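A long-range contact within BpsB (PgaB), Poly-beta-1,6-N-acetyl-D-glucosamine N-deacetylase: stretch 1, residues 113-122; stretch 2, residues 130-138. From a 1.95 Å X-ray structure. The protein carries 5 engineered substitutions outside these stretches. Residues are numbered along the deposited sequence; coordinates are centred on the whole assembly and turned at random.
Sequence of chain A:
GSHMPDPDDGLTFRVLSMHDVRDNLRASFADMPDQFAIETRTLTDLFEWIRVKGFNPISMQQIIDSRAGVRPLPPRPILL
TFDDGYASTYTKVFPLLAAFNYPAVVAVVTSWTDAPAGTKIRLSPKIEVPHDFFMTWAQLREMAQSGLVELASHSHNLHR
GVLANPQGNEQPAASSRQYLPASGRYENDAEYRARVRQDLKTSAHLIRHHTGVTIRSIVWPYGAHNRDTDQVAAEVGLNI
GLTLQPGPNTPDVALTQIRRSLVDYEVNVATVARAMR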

ATOM      1  N   THR A 113       0.770  11.743   6.165  1.00 29.38           N
ATOM      2  CA  THR A 113       1.775  12.564   5.504  1.00 34.28           C
ATOM      3  C   THR A 113       1.360  14.035   5.483  1.00 34.81           C
ATOM      4  O   THR A 113       2.178  14.927   5.702  1.00 36.61           O
ATOM      5  CB  THR A 113       2.013  12.046   4.065  1.00 34.05           C
ATOM      6  OG1 THR A 113       2.419  10.673   4.148  1.00 37.93           O
ATOM      7  CG2 THR A 113       3.104  12.875   3.311  1.00 28.14           C
ATOM      8  N   ASP A 114       0.080  14.288   5.241  1.00 34.01           N
ATOM      9  CA  ASP A 114      -0.396  15.664   5.136  1.00 31.73           C
ATOM     10  C   ASP A 114      -1.041  16.197   6.420  1.00 33.36           C
ATOM     11  O   ASP A 114      -1.826  17.126   6.368  1.00 31.94           O
ATOM     12  CB  ASP A 114      -1.409  15.791   4.002  1.00 36.02           C
ATOM     13  CG  ASP A 114      -1.542  17.201   3.518  1.00 39.10           C
ATOM     14  OD1 ASP A 114      -0.494  17.785   3.168  1.00 41.18           O
ATOM     15  OD2 ASP A 114      -2.677  17.716   3.523  1.00 39.21           O
ATOM     16  N   ALA A 115      -0.755  15.587   7.565  1.00 30.25           N
ATOM     17  CA  ALA A 115      -1.363  16.079   8.796  1.00 32.90           C
ATOM     18  C   ALA A 115      -0.938  17.517   9.074  1.00 31.42           C
ATOM     19  O   ALA A 115       0.178  17.919   8.737  1.00 36.08           O
ATOM     20  CB  ALA A 115      -0.996  15.167   9.985  1.00 34.75           C
ATOM     21  N   PRO A 116      -1.830  18.294   9.691  1.00 33.01           N
ATOM     22  CA  PRO A 116      -1.540  19.690  10.055  1.00 36.46           C
ATOM     23  C   PRO A 116      -0.240  19.812  10.847  1.00 40.68           C
ATOM     24  O   PRO A 116       0.036  18.940  11.674  1.00 41.53           O
ATOM     25  CB  PRO A 116      -2.736  20.082  10.927  1.00 42.06           C
ATOM     26  CG  PRO A 116      -3.830  19.172  10.513  1.00 48.10           C
ATOM     27  CD  PRO A 116      -3.180  17.876  10.125  1.00 40.44           C
ATOM     28  N   ALA A 117       0.537  20.864  10.612  1.00 41.78           N
ATOM     29  CA  ALA A 117       1.807  21.053  11.327  1.00 47.49           C
ATOM     30  C   ALA A 117       1.593  21.084  12.834  1.00 47.62           C
ATOM     31  O   ALA A 117       0.611  21.648  13.317  1.00 42.96           O
ATOM     32  CB  ALA A 117       2.500  22.338  10.878  1.00 42.52           C
ATOM     33  N   GLY A 118       2.511  20.459  13.566  1.00 47.87           N
ATOM     34  CA  GLY A 118       2.445  20.437  15.011  1.00 52.51           C
ATOM     35  C   GLY A 118       1.419  19.489  15.610  1.00 46.04           C
ATOM     36  O   GLY A 118       1.308  19.424  16.814  1.00 46.68           O
ATOM     37  N   THR A 119       0.661  18.758  14.803  1.00 37.35           N
ATOM     38  CA  THR A 119      -0.323  17.858  15.388  1.00 42.64           C
ATOM     39  C   THR A 119       0.130  16.394  15.306  1.00 50.06           C
ATOM     40  O   THR A 119       0.916  16.018  14.443  1.00 50.96           O
ATOM     41  CB  THR A 119      -1.710  18.003  14.721  1.00 39.33           C
ATOM     42  OG1 THR A 119      -1.683  17.432  13.404  1.00 42.48           O
ATOM     43  CG2 THR A 119      -2.138  19.484  14.652  1.00 42.95           C
ATOM     44  N   LYS A 120      -0.370  15.585  16.230  1.00 47.44           N
ATOM     45  CA  LYS A 120      -0.046  14.173  16.291  1.00 44.33           C
ATOM     46  C   LYS A 120      -1.013  13.392  15.426  1.00 43.23           C
ATOM     47  O   LYS A 120      -2.157  13.791  15.251  1.00 45.89           O
ATOM     48  CB  LYS A 120      -0.101  13.669  17.737  1.00 50.03           C
ATOM     49  CG  LYS A 120       1.195  13.867  18.511  1.00 54.03           C
ATOM     50  CD  LYS A 120       1.029  13.492  19.976  1.00 65.67           C
ATOM     51  CE  LYS A 120       2.369  13.234  20.638  1.00 75.56           C
ATOM     52  NZ  LYS A 120       3.262  14.414  20.544  1.00 79.24           N
ATOM     53  N   ILE A 121      -0.542  12.282  14.880  1.00 40.96           N
ATOM     54  CA  ILE A 121      -1.373  11.406  14.066  1.00 44.14           C
ATOM     55  C   ILE A 121      -1.997  10.369  14.985  1.00 46.56           C
ATOM     56  O   ILE A 121      -1.278   9.672  15.693  1.00 42.61           O
ATOM     57  CB  ILE A 121      -0.556  10.699  12.957  1.00 46.57           C
ATOM     58  CG1 ILE A 121      -0.265  11.650  11.792  1.00 46.88           C
ATOM     59  CG2 ILE A 121      -1.272   9.436  12.448  1.00 43.24           C
ATOM     60  CD1 ILE A 121       0.803  12.680  12.077  1.00 43.32           C
ATOM     61  N   ARG A 122      -3.323  10.282  15.007  1.00 46.74           N
ATOM     62  CA  ARG A 122      -3.971   9.209  15.754  1.00 56.16           C
ATOM     63  C   ARG A 122      -4.031   7.951  14.905  1.00 54.26           C
ATOM     64  O   ARG A 122      -4.592   7.958  13.807  1.00 56.48           O
ATOM     65  CB  ARG A 122      -5.381   9.596  16.203  1.00 67.23           C
ATOM     66  CG  ARG A 122      -6.139   8.417  16.813  1.00 70.66           C
ATOM     67  CD  ARG A 122      -7.366   8.841  17.629  1.00 74.87           C
ATOM     68  NE  ARG A 122      -7.036   9.742  18.729  1.00 72.35           N
ATOM     69  CZ  ARG A 122      -6.470   9.361  19.870  1.00 77.14           C
ATOM     70  NH1 ARG A 122      -6.213  10.257  20.812  1.00 78.41           N
ATOM     71  NH2 ARG A 122      -6.158   8.087  20.068  1.00 80.41           N
ATOM     72  N   PRO A 130       3.952  11.182  16.807  1.00 47.35           N
ATOM     73  CA  PRO A 130       4.427  12.474  16.322  1.00 42.25           C
ATOM     74  C   PRO A 130       4.355  12.608  14.813  1.00 44.03           C
ATOM     75  O   PRO A 130       4.581  11.635  14.082  1.00 37.18           O
ATOM     76  CB  PRO A 130       5.883  12.510  16.800  1.00 42.39           C
ATOM     77  CG  PRO A 130       5.912  11.642  17.955  1.00 48.60           C
ATOM     78  CD  PRO A 130       4.941  10.538  17.688  1.00 43.41           C
ATOM     79  N   HIS A 131       4.025  13.818  14.367  1.00 42.31           N
ATOM     80  CA  HIS A 131       4.018  14.178  12.960  1.00 37.73           C
ATOM     81  C   HIS A 131       5.323  13.777  12.257  1.00 35.48           C
ATOM     82  O   HIS A 131       5.294  13.286  11.128  1.00 34.20           O
ATOM     83  CB  HIS A 131       3.770  15.696  12.827  1.00 46.75           C
ATOM     84  CG  HIS A 131       3.574  16.164  11.420  1.00 63.28           C
ATOM     85  ND1 HIS A 131       2.589  15.663  10.596  1.00 77.74           N
ATOM     86  CD2 HIS A 131       4.234  17.095  10.692  1.00 75.01           C
ATOM     87  CE1 HIS A 131       2.655  16.258   9.420  1.00 81.46           C
ATOM     88  NE2 HIS A 131       3.644  17.133   9.451  1.00 80.87           N
ATOM     89  N   ASP A 132       6.466  13.933  12.928  1.00 35.74           N
ATOM     90  CA  ASP A 132       7.735  13.696  12.240  1.00 35.56           C
ATOM     91  C   ASP A 132       8.168  12.225  12.233  1.00 34.53           C
ATOM     92  O   ASP A 132       9.284  11.898  11.815  1.00 35.53           O
ATOM     93  CB  ASP A 132       8.836  14.569  12.848  1.00 53.04           C
ATOM     94  CG  ASP A 132       8.724  14.683  14.349  1.00 77.00           C
ATOM     95  OD1 ASP A 132       7.979  13.883  14.947  1.00 85.47           O
ATOM     96  OD2 ASP A 132       9.387  15.567  14.934  1.00 85.84           O
ATOM     97  N   PHE A 133       7.280  11.324  12.646  1.00 33.90           N
ATOM     98  CA  PHE A 133       7.516   9.899  12.394  1.00 32.15           C
ATOM     99  C   PHE A 133       7.379   9.552  10.916  1.00 32.50           C
ATOM    100  O   PHE A 133       7.813   8.485  10.477  1.00 30.22           O
ATOM    101  CB  PHE A 133       6.557   9.021  13.209  1.00 39.02           C
ATOM    102  CG  PHE A 133       7.022   8.751  14.614  1.00 38.56           C
ATOM    103  CD1 PHE A 133       7.911   9.608  15.235  1.00 43.52           C
ATOM    104  CD2 PHE A 133       6.601   7.624  15.296  1.00 45.81           C
ATOM    105  CE1 PHE A 133       8.366   9.363  16.533  1.00 49.69           C
ATOM    106  CE2 PHE A 133       7.054   7.363  16.599  1.00 43.30           C
ATOM    107  CZ  PHE A 133       7.937   8.231  17.211  1.00 47.31           C
ATOM    108  N   PHE A 134       6.760  10.443  10.153  1.00 30.71           N
ATOM    109  CA  PHE A 134       6.515  10.183   8.730  1.00 28.83           C
ATOM    110  C   PHE A 134       7.424  10.993   7.799  1.00 31.70           C
ATOM    111  O   PHE A 134       7.811  12.110   8.117  1.00 33.67           O
ATOM    112  CB  PHE A 134       5.042  10.473   8.420  1.00 33.97           C
ATOM    113  CG  PHE A 134       4.103   9.596   9.185  1.00 34.00           C
ATOM    114  CD1 PHE A 134       3.837   8.314   8.751  1.00 39.82           C
ATOM    115  CD2 PHE A 134       3.541  10.024  10.370  1.00 37.83           C
ATOM    116  CE1 PHE A 134       3.000   7.481   9.469  1.00 34.96           C
ATOM    117  CE2 PHE A 134       2.696   9.202  11.087  1.00 36.19           C
ATOM    118  CZ  PHE A 134       2.433   7.926  10.640  1.00 35.53           C
ATOM    119  N   MET A 135       7.732  10.410   6.641  1.00 30.17           N
ATOM    120  CA  MET A 135       8.403  11.096   5.548  1.00 37.30           C
ATOM    121  C   MET A 135       7.718  12.394   5.186  1.00 31.82           C
ATOM    122  O   MET A 135       6.482  12.493   5.208  1.00 33.99           O
ATOM    123  CB  MET A 135       8.436  10.225   4.292  1.00 34.10           C
ATOM    124  CG  MET A 135       9.493   9.204   4.243  1.00 35.62           C
ATOM    125  SD  MET A 135       9.408   8.393   2.619  1.00 44.60           S
ATOM    126  CE  MET A 135       7.820   7.593   2.726  1.00 55.41           C
ATOM    127  N   THR A 136       8.516  13.387   4.819  1.00 32.36           N
ATOM    128  CA  THR A 136       7.937  14.640   4.355  1.00 34.37           C
ATOM    129  C   THR A 136       7.561  14.552   2.886  1.00 29.82           C
ATOM    130  O   THR A 136       7.962  13.628   2.176  1.00 30.90           O
ATOM    131  CB  THR A 136       8.889  15.809   4.579  1.00 38.33           C
ATOM    132  OG1 THR A 136      10.037  15.671   3.737  1.00 32.90           O
ATOM    133  CG2 THR A 136       9.319  15.858   6.053  1.00 39.05           C
ATOM    134  N   TRP A 137       6.750  15.501   2.440  1.00 30.22           N
ATOM    135  CA  TRP A 137       6.376  15.557   1.038  1.00 32.20           C
ATOM    136  C   TRP A 137       7.608  15.744   0.168  1.00 32.58           C
ATOM    137  O   TRP A 137       7.692  15.179  -0.921  1.00 33.74           O
ATOM    138  CB  TRP A 137       5.381  16.678   0.782  1.00 32.98           C
ATOM    139  CG  TRP A 137       3.932  16.367   1.111  1.00 33.48           C
ATOM    140  CD1 TRP A 137       3.131  17.051   1.984  1.00 38.36           C
ATOM    141  CD2 TRP A 137       3.124  15.316   0.566  1.00 31.25           C
ATOM    142  NE1 TRP A 137       1.874  16.491   2.007  1.00 35.91           N
ATOM    143  CE2 TRP A 137       1.838  15.440   1.133  1.00 29.65           C
ATOM    144  CE3 TRP A 137       3.355  14.299  -0.374  1.00 31.11           C
ATOM    145  CZ2 TRP A 137       0.787  14.578   0.808  1.00 30.20           C
ATOM    146  CZ3 TRP A 137       2.311  13.440  -0.691  1.00 37.94           C
ATOM    147  CH2 TRP A 137       1.049  13.586  -0.101  1.00 34.09           C
ATOM    148  N   ALA A 138       8.545  16.560   0.637  1.00 35.18           N
ATOM    149  CA  ALA A 138       9.779  16.824  -0.109  1.00 34.54           C
ATOM    150  C   ALA A 138      10.568  15.541  -0.300  1.00 36.71           C
ATOM    151  O   ALA A 138      11.104  15.271  -1.386  1.00 33.17           O
ATOM    152  CB  ALA A 138      10.621  17.845   0.603  1.00 42.37           C
TER
HETATM  153  O   HOH W   1       4.848  10.175   4.685  1.00 35.03           O

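Loop-to-loop contacts are often held by a few well-aimed side chains rather than by backbone pairing, and this pair illustrates the principle. Stretch 1 leaves a helix at Asp-114, folds through a type II turn from Pro-116 to Thr-119, and enters a strand at Ile-121. Gly-118 suits the turn because its phi is positive. Thr-119 closes it twice, its N and its OG1 both donating to Pro-116 O, at 3.2 and 2.9 Å. Stretch 2 runs through a short 3-10 segment to a helix beginning at Trp-137. No backbone hydrogen bond joins the two.

Side chains do the work at one end. The indole of Trp-137 serves two neighbours: at its edge NE1 donates to Asp-114 OD1 (2.9 Å), while CG2 of Thr-113 lies over its six-membered ring, 3.6 Å from the centroid, in a CH-pi contact. The same threonine is also polar: its OG1 donates to a water that in turn donates to Met-135 O, so one small residue serves both needs.

His-131, the residue most covered, lies alongside the turn, with its CE1 3.1 Å from Ala-115 O, just before the turn begins, and its CB 3.3 Å from Thr-119 O; its ND1 is buried without a partner. Beside it, Ile-121 points toward stretch 2 and packs CG1 against Phe-134 CE2 (3.9 Å), an apolar contact between buried residues.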